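Local coordinates for HRDC domain-containing protein (Bifidobacterium adolescentis ATCC 15703, PDB 3CYM) that is of unknown function but probably acts as a 3'-5' exonuclease on nucleic acid, as expected of a ribonuclease D-like protein, at residues Ile97-Leu102 against Phe119-Ala124. Numbering follows the deposited sequence. Where two conformers were deposited one is given.
Sequences ILHDSL and FDTEIA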
# COMPACT_ATOMS: atom_id res chain seq x y z
N ILE A 97 -2.54 7.78 -15.18
CA ILE A 97 -1.95 6.45 -15.26
C ILE A 97 -1.11 6.20 -14.02
O ILE A 97 -0.15 6.93 -13.74
CB ILE A 97 -1.09 6.25 -16.52
CG1 ILE A 97 -1.80 6.75 -17.77
CG2 ILE A 97 -0.76 4.78 -16.71
CD1 ILE A 97 -0.83 7.17 -18.82
N LEU A 98 -1.49 5.16 -13.29
CA LEU A 98 -0.81 4.76 -12.07
C LEU A 98 -0.58 3.26 -12.13
O LEU A 98 -1.39 2.53 -12.71
CB LEU A 98 -1.67 5.10 -10.85
CG LEU A 98 -1.63 6.51 -10.22
CD1 LEU A 98 -2.41 7.53 -11.01
CD2 LEU A 98 -2.16 6.47 -8.80
N HIS A 99 0.53 2.80 -11.57
CA HIS A 99 0.80 1.37 -11.44
C HIS A 99 0.51 1.02 -10.00
O HIS A 99 1.21 1.49 -9.10
CB HIS A 99 2.26 1.05 -11.79
CG HIS A 99 2.53 -0.42 -11.93
ND1 HIS A 99 2.31 -1.11 -13.10
CD2 HIS A 99 3.00 -1.33 -11.04
CE1 HIS A 99 2.62 -2.38 -12.93
NE2 HIS A 99 3.05 -2.54 -11.69
N ASP A 100 -0.54 0.22 -9.78
CA ASP A 100 -1.07 -0.11 -8.45
C ASP A 100 -1.55 1.17 -7.76
O ASP A 100 -0.89 1.71 -6.86
CB ASP A 100 -0.05 -0.90 -7.60
CG ASP A 100 -0.62 -1.37 -6.25
OD1 ASP A 100 -1.85 -1.37 -6.05
OD2 ASP A 100 0.20 -1.76 -5.39
N SER A 101 -2.71 1.64 -8.21
CA SER A 101 -3.25 2.94 -7.84
C SER A 101 -3.68 3.05 -6.38
O SER A 101 -3.76 4.15 -5.85
CB SER A 101 -4.42 3.30 -8.75
OG SER A 101 -5.52 2.43 -8.55
N LEU A 102 -3.93 1.91 -5.72
CA LEU A 102 -4.31 1.92 -4.31
C LEU A 102 -3.18 2.42 -3.40
O LEU A 102 -3.44 2.86 -2.27
CB LEU A 102 -4.79 0.53 -3.89
CG LEU A 102 -6.30 0.20 -3.96
CD1 LEU A 102 -7.12 1.09 -4.92
CD2 LEU A 102 -6.52 -1.29 -4.27
N PHE A 119 -6.33 4.91 -15.38
CA PHE A 119 -5.90 3.66 -15.98
C PHE A 119 -4.84 3.08 -15.06
O PHE A 119 -3.77 3.66 -14.90
CB PHE A 119 -5.33 3.86 -17.39
CG PHE A 119 -5.07 2.57 -18.11
CD1 PHE A 119 -6.02 2.04 -18.97
CD2 PHE A 119 -3.87 1.87 -17.93
CE1 PHE A 119 -5.79 0.83 -19.62
CE2 PHE A 119 -3.64 0.67 -18.59
CZ PHE A 119 -4.59 0.15 -19.44
N ASP A 120 -5.15 1.94 -14.46
CA ASP A 120 -4.20 1.27 -13.59
C ASP A 120 -3.44 0.20 -14.38
O ASP A 120 -4.01 -0.82 -14.78
CB ASP A 120 -4.91 0.69 -12.35
CG ASP A 120 -3.96 0.31 -11.22
OD1 ASP A 120 -2.81 -0.12 -11.47
OD2 ASP A 120 -4.40 0.39 -10.06
N THR A 121 -2.14 0.42 -14.60
CA THR A 121 -1.34 -0.51 -15.40
C THR A 121 -1.07 -1.83 -14.67
O THR A 121 -0.77 -2.83 -15.30
CB THR A 121 0.02 0.09 -15.88
OG1 THR A 121 0.74 0.62 -14.77
CG2 THR A 121 -0.19 1.17 -16.92
N GLU A 122 -1.18 -1.83 -13.34
CA GLU A 122 -1.04 -3.08 -12.60
C GLU A 122 -2.31 -3.88 -12.75
O GLU A 122 -2.25 -5.05 -13.08
CB GLU A 122 -0.68 -2.87 -11.13
CG GLU A 122 -0.60 -4.20 -10.35
CD GLU A 122 0.28 -4.16 -9.12
OE1 GLU A 122 -0.26 -4.37 -8.02
OE2 GLU A 122 1.51 -3.95 -9.25
N ILE A 123 -3.46 -3.24 -12.52
CA ILE A 123 -4.75 -3.91 -12.65
C ILE A 123 -4.96 -4.51 -14.05
O ILE A 123 -5.34 -5.68 -14.18
CB ILE A 123 -5.91 -2.96 -12.24
CG1 ILE A 123 -5.87 -2.73 -10.72
CG2 ILE A 123 -7.25 -3.52 -12.69
CD1 ILE A 123 -6.97 -1.82 -10.19
N ALA A 124 -4.66 -3.72 -15.08
CA ALA A 124 -4.69 -4.17 -16.47
C ALA A 124 -3.77 -5.35 -16.76
O ALA A 124 -4.17 -6.30 -17.42
CB ALA A 124 -4.38 -3.01 -17.41
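Glu122 lies against one face of the His99 ring. Its CB sits over the centre, 3.8 Å from the ring centroid and 9° off the normal, a CH-pi contact. The carboxylate and ring planes stand perpendicular. Glu122 OE2 comes within 3.2 Å of His99 NE2, but the geometry does not make a hydrogen bond; NE2 bonds instead to Phe133 O. At the ring edge, in plane, His99 ND1 and Thr121 OG1 are hydrogen-bonded, 2.9 Å apart. The ring is therefore fixed at both nitrogens. With CG anti to the backbone N (chi1 -169°), the His99 ring is carried toward Thr121 and Glu122, and its side chain crosses theirs at about a right angle.

The segments belong to a beta-alpha-beta unit, strand 95-98, helix 101-111 and strand 117-120, in the RNase H-like exonuclease fold. The parallel strands pair through Leu98 N to Phe119 O and Thr121 N to Leu98 O. On the face carrying Ile97 and Phe119, Ile97 CG2 meets Thr121 CG2 at 3.7 Å. The His99 side chain lies about 6 Å from a bound sodium ion.

Asp120 is the N-cap of helix 121-127. Its OD1 accepts from Glu122 N and, on the syn side, from Asp100 N at 2.9 Å, the two donors coming from opposite faces of the carboxylate. Ser101 N and OG both reach Asp120 OD2 from above one face, each at 2.8 Å. Asp100 and Glu122 run side by side, with Asp100 OD2 and Glu122 OE1 3.7 Å apart. This like-charge proximity may be unfavourable, although Asp100 OD2 also bonds to Gln103 NE2.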